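Local structure of cysteine synthase (Helicobacter pylori, 6AHI) at residues 182-185 with 186-190; 281-284 with 285-288; 292-296 with 297-301. The protein is a homodimeric pyridoxal-phosphate enzyme that makes L-cysteine and acetate from O-acetyl-L-serine and hydrogen sulfide and also acts as an O-acetylserine-dependent cystathionine beta-synthase. All blocks are in the same frame, centred on the assembly; numbering follows the deposited sequence.

Contact 1 of 3, residues 182-185 with 186-190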
loop_
_atom_site.group_PDB
_atom_site.type_symbol
_atom_site.label_atom_id
_atom_site.label_comp_id
_atom_site.label_asym_id
_atom_site.label_seq_id
_atom_site.Cartn_x
_atom_site.Cartn_y
_atom_site.Cartn_z
ATOM N N GLY A 182 3.774 -23.125 1.170
ATOM C CA GLY A 182 4.648 -23.644 0.130
ATOM C C GLY A 182 4.132 -23.394 -1.282
ATOM O O GLY A 182 4.807 -23.748 -2.229
ATOM N N GLY A 183 2.932 -22.835 -1.437
ATOM C CA GLY A 183 2.326 -22.633 -2.762
ATOM C C GLY A 183 3.115 -21.671 -3.648
ATOM O O GLY A 183 3.382 -21.963 -4.811
ATOM N N THR A 184 3.460 -20.496 -3.117
ATOM C CA THR A 184 4.199 -19.480 -3.911
ATOM C C THR A 184 5.482 -20.091 -4.474
ATOM O O THR A 184 5.749 -20.010 -5.694
ATOM C CB THR A 184 4.560 -18.240 -3.091
ATOM O OG1 THR A 184 3.373 -17.623 -2.603
ATOM C CG2 THR A 184 5.297 -17.190 -3.899
ATOM N N PHE A 185 6.258 -20.712 -3.571
ATOM C CA PHE A 185 7.541 -21.295 -3.911
ATOM C C PHE A 185 7.361 -22.411 -4.942
ATOM O O PHE A 185 8.004 -22.399 -5.992
ATOM C CB PHE A 185 8.239 -21.817 -2.654
ATOM C CG PHE A 185 9.541 -22.520 -2.908
ATOM C CD1 PHE A 185 10.607 -21.834 -3.440
ATOM C CD2 PHE A 185 9.696 -23.871 -2.622
ATOM C CE1 PHE A 185 11.808 -22.477 -3.690
ATOM C CE2 PHE A 185 10.899 -24.510 -2.861
ATOM C CZ PHE A 185 11.964 -23.800 -3.368
ATOM N N ALA A 186 6.458 -23.350 -4.668
ATOM C CA ALA A 186 6.304 -24.528 -5.499
ATOM C C ALA A 186 5.762 -24.184 -6.891
ATOM O O ALA A 186 6.185 -24.778 -7.884
ATOM C CB ALA A 186 5.396 -25.543 -4.827
ATOM N N GLY A 187 4.765 -23.303 -6.952
ATOM C CA GLY A 187 4.127 -22.926 -8.210
ATOM C C GLY A 187 5.086 -22.189 -9.147
ATOM O O GLY A 187 5.195 -22.493 -10.358
ATOM N N THR A 188 5.782 -21.223 -8.571
ATOM C CA THR A 188 6.716 -20.388 -9.269
ATOM C C THR A 188 7.915 -21.241 -9.694
ATOM O O THR A 188 8.350 -21.140 -10.840
ATOM C CB THR A 188 7.147 -19.183 -8.432
ATOM O OG1 THR A 188 5.989 -18.501 -7.977
ATOM C CG2 THR A 188 8.000 -18.198 -9.207
ATOM N N ALA A 189 8.414 -22.092 -8.786
ATOM C CA ALA A 189 9.570 -22.912 -9.060
ATOM C C ALA A 189 9.302 -23.864 -10.227
ATOM O O ALA A 189 10.180 -24.084 -11.083
ATOM C CB ALA A 189 9.993 -23.667 -7.832
ATOM N N ARG A 190 8.109 -24.452 -10.242
ATOM C CA ARG A 190 7.739 -25.411 -11.312
ATOM C C ARG A 190 7.831 -24.715 -12.662
ATOM O O ARG A 190 8.406 -25.259 -13.567
ATOM C CB ARG A 190 6.306 -25.903 -11.117
ATOM C CG ARG A 190 5.838 -26.872 -12.191
ATOM C CD ARG A 190 4.438 -27.421 -12.006
ATOM N NE ARG A 190 3.900 -27.189 -10.675
ATOM C CZ ARG A 190 4.524 -27.458 -9.530
ATOM N NH2 ARG A 190 4.220 -26.824 -8.421
#
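With chi1 of -53°, Thr188 holds OG1 beside its own backbone N, so that the hydroxyl turns back along the helix and meets the carbonyl of Thr184 one turn earlier. OG1 donates to Thr184 O at 2.7 Å, while the amide N of Thr188 donates to the same Thr184 O at 3.1 Å. The two donors approach from opposite faces of the carbonyl plane, and both bonds spring from one residue. The buried hydroxyl thus finds an acceptor within its own helix, which suits threonine to this place.

The start of the helix is otherwise knit by ordinary i to i+4 backbone bonds: Ala186 N to Gly182 O is 3.0 Å, and Gly187 N bonds Gly183 O in the same way. One step on, Ala189 N reaches Phe185 O at 2.8 Å. Ala189 fits closely, its CB lying 3.0 Å from Phe185 O, and its small methyl also packs on Phe175 and Leu201. Phe185 takes chi1 of 176°, which swings its ring off the helix among Ile179, Ala177 and Leu201.

Gly182 occupies the N-cap with a positive phi of 98°, where a CB would press on the preceding carbonyl O; glycine accommodates this readily. Its N, together with Thr184 OG1, hydrogen-bonds the phosphate oxygens of the pyridoxal-phosphate lysine at position 46. The helix start thus faces the phosphate, and its dipole would favour the anion. Such a glycine-rich turn between strand 174-178 and helix 183-195 is the phosphate-binding loop of this pyridoxal-phosphate enzyme family.

Contact 2 of 3, residues 281-284 with 285-288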
loop_
_atom_site.group_PDB
_atom_site.type_symbol
_atom_site.label_atom_id
_atom_site.label_comp_id
_atom_site.label_asym_id
_atom_site.label_seq_id
_atom_site.Cartn_x
_atom_site.Cartn_y
_atom_site.Cartn_z
ATOM N N ARG A 281 27.224 -16.852 -2.476
ATOM C CA ARG A 281 27.839 -18.152 -2.687
ATOM C C ARG A 281 27.917 -18.479 -4.186
ATOM O O ARG A 281 28.476 -19.483 -4.533
ATOM C CB ARG A 281 27.115 -19.263 -1.910
ATOM C CG ARG A 281 25.762 -19.697 -2.471
ATOM C CD ARG A 281 25.141 -20.926 -1.821
ATOM N NE ARG A 281 24.910 -20.771 -0.388
ATOM C CZ ARG A 281 23.758 -20.419 0.193
ATOM N NH1 ARG A 281 22.621 -20.379 -0.488
ATOM N NH2 ARG A 281 23.752 -20.111 1.476
ATOM N N LEU A 282 27.385 -17.631 -5.068
ATOM C CA LEU A 282 27.360 -17.931 -6.516
ATOM C C LEU A 282 28.423 -17.122 -7.253
ATOM O O LEU A 282 28.850 -16.075 -6.762
ATOM C CB LEU A 282 25.965 -17.610 -7.051
ATOM C CG LEU A 282 24.832 -18.518 -6.586
ATOM C CD1 LEU A 282 23.503 -17.965 -7.076
ATOM C CD2 LEU A 282 25.017 -19.948 -7.074
ATOM N N PRO A 283 28.855 -17.557 -8.466
ATOM C CA PRO A 283 29.870 -16.830 -9.242
ATOM C C PRO A 283 29.452 -15.387 -9.554
ATOM O O PRO A 283 28.260 -15.106 -9.648
ATOM C CB PRO A 283 29.939 -17.587 -10.585
ATOM C CG PRO A 283 29.411 -18.980 -10.261
ATOM C CD PRO A 283 28.407 -18.784 -9.149
ATOM N N GLU A 284 30.417 -14.497 -9.781
ATOM C CA GLU A 284 30.126 -13.175 -10.268
ATOM C C GLU A 284 29.239 -13.307 -11.509
ATOM O O GLU A 284 29.431 -14.219 -12.294
ATOM C CB GLU A 284 31.426 -12.440 -10.637
ATOM C CG GLU A 284 32.227 -12.087 -9.396
ATOM C CD GLU A 284 33.550 -11.381 -9.625
ATOM O OE1 GLU A 284 34.006 -11.319 -10.788
ATOM O OE2 GLU A 284 34.117 -10.914 -8.631
ATOM N N GLY A 285 28.309 -12.371 -11.675
ATOM C CA GLY A 285 27.394 -12.367 -12.788
ATOM C C GLY A 285 26.119 -13.168 -12.524
ATOM O O GLY A 285 25.289 -13.257 -13.378
ATOM N N SER A 286 25.943 -13.727 -11.333
ATOM C CA SER A 286 24.746 -14.510 -11.051
ATOM C C SER A 286 23.529 -13.603 -10.777
ATOM O O SER A 286 23.665 -12.513 -10.253
ATOM C CB SER A 286 25.006 -15.445 -9.923
ATOM O OG SER A 286 25.966 -16.426 -10.303
ATOM N N GLN A 287 22.327 -14.071 -11.151
ATOM C CA GLN A 287 21.096 -13.292 -11.033
ATOM C C GLN A 287 20.129 -14.074 -10.133
ATOM O O GLN A 287 19.780 -15.192 -10.443
ATOM C CB GLN A 287 20.487 -12.995 -12.402
ATOM C CG GLN A 287 21.496 -12.529 -13.454
ATOM C CD GLN A 287 21.924 -11.102 -13.227
ATOM O OE1 GLN A 287 21.111 -10.199 -13.094
ATOM N NE2 GLN A 287 23.232 -10.898 -13.154
ATOM N N VAL A 288 19.785 -13.492 -8.974
ATOM C CA VAL A 288 18.977 -14.194 -7.960
ATOM C C VAL A 288 17.601 -13.539 -7.880
ATOM O O VAL A 288 17.517 -12.326 -7.678
ATOM C CB VAL A 288 19.681 -14.194 -6.593
ATOM C CG1 VAL A 288 18.822 -14.805 -5.503
ATOM C CG2 VAL A 288 21.022 -14.903 -6.674
#
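Hydrogen bonding to Pro283 O dominates where Ser286 folds back on residues 281-284. Ser286 OG donates to Pro283 O at 2.7 Å, tilted somewhat from the carbonyl plane. A chi1 of -66° sets this hydroxyl beside the backbone N of Ser286, on the side where the proline carbonyl lies. The amide of the same residue adds a second, weak bond, with Ser286 N 3.2 Å from Pro283 O. Serine therefore reinforces a turn whose backbone closure alone is slack. A third bond lies a little further on: Gln287 NE2 reaches Gly285 O at 3.1 Å. Its N-H aims almost straight at the oxygen, at 176°, yet it arrives from above the carbonyl plane and not at a lone pair. The oxygen end of that amide, OE1, is taken by Tyr33 OH, so both ends of the glutamine are held and its flip is probably fixed.

Apolar packing joins the two ends of the segment pair. The CD1 branch of Leu282 meets CG2 of Val288 at 4.0 Å, the two side chains crossing at a slant. Val288 also rests on Ala275 and Ala279 of helix 266-281 and on Val176, a buried place that suits a branched aliphatic. Separately, Leu282 CB makes a van der Waals contact with the serine hydroxyl, 3.5 Å from Ser286 OG.

Backbone shape supplies the remainder. Gly285, with phi of 88°, adopts the left-handed conformation of the third turn position, one that glycine takes easily. Residues 283-286 thus make a type II beta turn, leading the chain from helix 266-281 into strand 287-292 of the mixed six-stranded sheet.

Contact 3 of 3, residues 292-296 with 297-301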
loop_
_atom_site.group_PDB
_atom_site.type_symbol
_atom_site.label_atom_id
_atom_site.label_comp_id
_atom_site.label_asym_id
_atom_site.label_seq_id
_atom_site.Cartn_x
_atom_site.Cartn_y
_atom_site.Cartn_z
ATOM N N PHE A 292 9.020 -10.452 -2.379
ATOM C CA PHE A 292 8.640 -9.746 -1.170
ATOM C C PHE A 292 7.133 -9.855 -0.995
ATOM O O PHE A 292 6.390 -9.159 -1.679
ATOM C CB PHE A 292 9.071 -8.277 -1.236
ATOM C CG PHE A 292 10.555 -8.043 -1.172
ATOM C CD1 PHE A 292 11.436 -9.084 -0.965
ATOM C CD2 PHE A 292 11.075 -6.765 -1.313
ATOM C CE1 PHE A 292 12.797 -8.864 -0.883
ATOM C CE2 PHE A 292 12.442 -6.542 -1.255
ATOM C CZ PHE A 292 13.305 -7.587 -1.021
ATOM N N PRO A 293 6.632 -10.732 -0.103
ATOM C CA PRO A 293 5.202 -11.050 -0.082
ATOM C C PRO A 293 4.196 -9.971 0.358
ATOM O O PRO A 293 3.132 -9.918 -0.221
ATOM C CB PRO A 293 5.120 -12.284 0.834
ATOM C CG PRO A 293 6.496 -12.878 0.788
ATOM C CD PRO A 293 7.402 -11.667 0.724
ATOM N N ASP A 294 4.505 -9.129 1.348
ATOM C CA ASP A 294 3.468 -8.247 1.891
ATOM C C ASP A 294 4.066 -6.967 2.479
ATOM O O ASP A 294 5.262 -6.852 2.640
ATOM C CB ASP A 294 2.573 -9.022 2.864
ATOM C CG ASP A 294 3.020 -9.128 4.313
ATOM O OD1 ASP A 294 4.241 -9.025 4.579
ATOM O OD2 ASP A 294 2.119 -9.405 5.176
ATOM N N VAL A 295 3.162 -6.031 2.803
ATOM C CA VAL A 295 3.457 -4.701 3.286
ATOM C C VAL A 295 3.734 -4.714 4.786
ATOM O O VAL A 295 3.111 -5.475 5.537
ATOM C CB VAL A 295 2.306 -3.712 2.992
ATOM C CG1 VAL A 295 2.070 -3.534 1.521
ATOM C CG2 VAL A 295 1.009 -4.083 3.697
ATOM N N ALA A 296 4.614 -3.802 5.211
ATOM C CA ALA A 296 5.018 -3.672 6.618
ATOM C C ALA A 296 3.879 -3.114 7.496
ATOM O O ALA A 296 3.861 -3.380 8.687
ATOM C CB ALA A 296 6.235 -2.792 6.743
ATOM N N ASP A 297 2.972 -2.330 6.896
ATOM C CA ASP A 297 1.983 -1.514 7.606
ATOM C C ASP A 297 1.136 -2.343 8.562
ATOM O O ASP A 297 0.726 -1.838 9.594
ATOM C CB ASP A 297 1.008 -0.828 6.651
ATOM C CG ASP A 297 1.688 0.090 5.669
ATOM O OD1 ASP A 297 2.641 -0.374 4.956
ATOM O OD2 ASP A 297 1.271 1.241 5.616
ATOM N N ARG A 298 0.870 -3.603 8.216
ATOM C CA ARG A 298 -0.022 -4.418 9.047
ATOM C C ARG A 298 0.731 -4.961 10.276
ATOM O O ARG A 298 0.131 -5.651 11.070
ATOM C CB ARG A 298 -0.622 -5.576 8.234
ATOM C CG ARG A 298 -1.769 -5.216 7.291
ATOM C CD ARG A 298 -1.371 -4.576 5.999
ATOM N NE ARG A 298 -2.487 -4.339 5.083
ATOM C CZ ARG A 298 -2.831 -5.132 4.067
ATOM N NH1 ARG A 298 -2.329 -6.353 3.969
ATOM N NH2 ARG A 298 -3.687 -4.692 3.163
ATOM N N TYR A 299 2.003 -4.598 10.474
ATOM C CA TYR A 299 2.777 -5.084 11.574
ATOM C C TYR A 299 3.337 -3.950 12.438
ATOM O O TYR A 299 4.100 -4.213 13.361
ATOM C CB TYR A 299 3.920 -5.976 11.092
ATOM C CG TYR A 299 3.500 -7.083 10.163
ATOM C CD1 TYR A 299 2.950 -8.269 10.633
ATOM C CD2 TYR A 299 3.645 -6.928 8.794
ATOM C CE1 TYR A 299 2.569 -9.276 9.756
ATOM C CE2 TYR A 299 3.295 -7.930 7.904
ATOM C CZ TYR A 299 2.742 -9.104 8.386
ATOM O OH TYR A 299 2.413 -10.081 7.485
ATOM N N LEU A 300 2.881 -2.715 12.231
ATOM C CA LEU A 300 3.424 -1.591 13.011
ATOM C C LEU A 300 3.043 -1.728 14.494
ATOM O O LEU A 300 3.833 -1.347 15.330
ATOM C CB LEU A 300 2.958 -0.260 12.408
ATOM C CG LEU A 300 3.509 0.022 11.005
ATOM C CD1 LEU A 300 2.850 1.217 10.348
ATOM C CD2 LEU A 300 5.015 0.223 11.066
ATOM N N SER A 301 1.872 -2.301 14.806
ATOM C CA SER A 301 1.449 -2.512 16.221
ATOM C C SER A 301 2.339 -3.555 16.917
ATOM O O SER A 301 2.342 -3.653 18.132
ATOM C CB SER A 301 -0.009 -2.900 16.320
ATOM O OG SER A 301 -0.258 -4.116 15.635
#
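Asp294 OD2 is held by two donors, Tyr299 OH of the following turn and Asn76 ND2. The bond from Tyr299 OH to Asp294 OD2 is very short, 2.4 Å. The carboxylate and the phenol come from opposite directions, and their planes are 60° apart, with Asp294 CG lying in the plane of the ring at its edge. Tyr299 OH is also hydrogen-bonded to Lys104 NZ, so the phenolic oxygen links an acid and a lysine; tyrosine suits this role because its rigid ring carries the hydroxyl that far.

Along the same ring edge sit two carbonyl oxygens: Val295 O is 3.4 Å from Tyr299 CE2, and Ala296 O lies 3.6 Å from Tyr299 CD2. Ala296 O also accepts the turn bond from Tyr299 N at 2.9 Å, the amide standing 36° out of the carbonyl plane. This i to i+3 bond is that of a 3-10 turn and leads into the 3-10 segment.

Val295 CG2 packs over one face of the Arg298 guanidinium and comes within 3.3 Å of Arg298 CD, a close fit. Bending at chi2 (79°) carries the arginine back across the valine. Its NE pairs with Asp297 OD2 of the second subunit, and Asp297 OD2 in turn binds Arg298 NE of that subunit.

Chemically, then, this turn faces two ways: its Asp294 carboxylate engages a probable cofactor-binding residue, Asn76, whereas its Asp297 and Arg298 form reciprocal salt bridges that favour the dimer.

Overall arrangement
Contacts 1 and 3 lie on opposite sides of the chain's centre, 22 Å apart between centres, yet their nearest atoms are only about 6 Å apart, and both border the cofactor site. Contact 1 grips the phosphate directly; contact 3 reaches the site through Asp294, whose side chain is about 3 Å from that of Asn76 and about 4 Å from that of Ser267, both probable cofactor binders. Contact 2 is away from the annotated sites, its centre 22 Å from that of contact 1 and 29 Å from that of contact 3. Strand 287-292 ties it to contact 3, beginning just after the turn of contact 2 and ending at Phe292, where the dimer-facing loop starts.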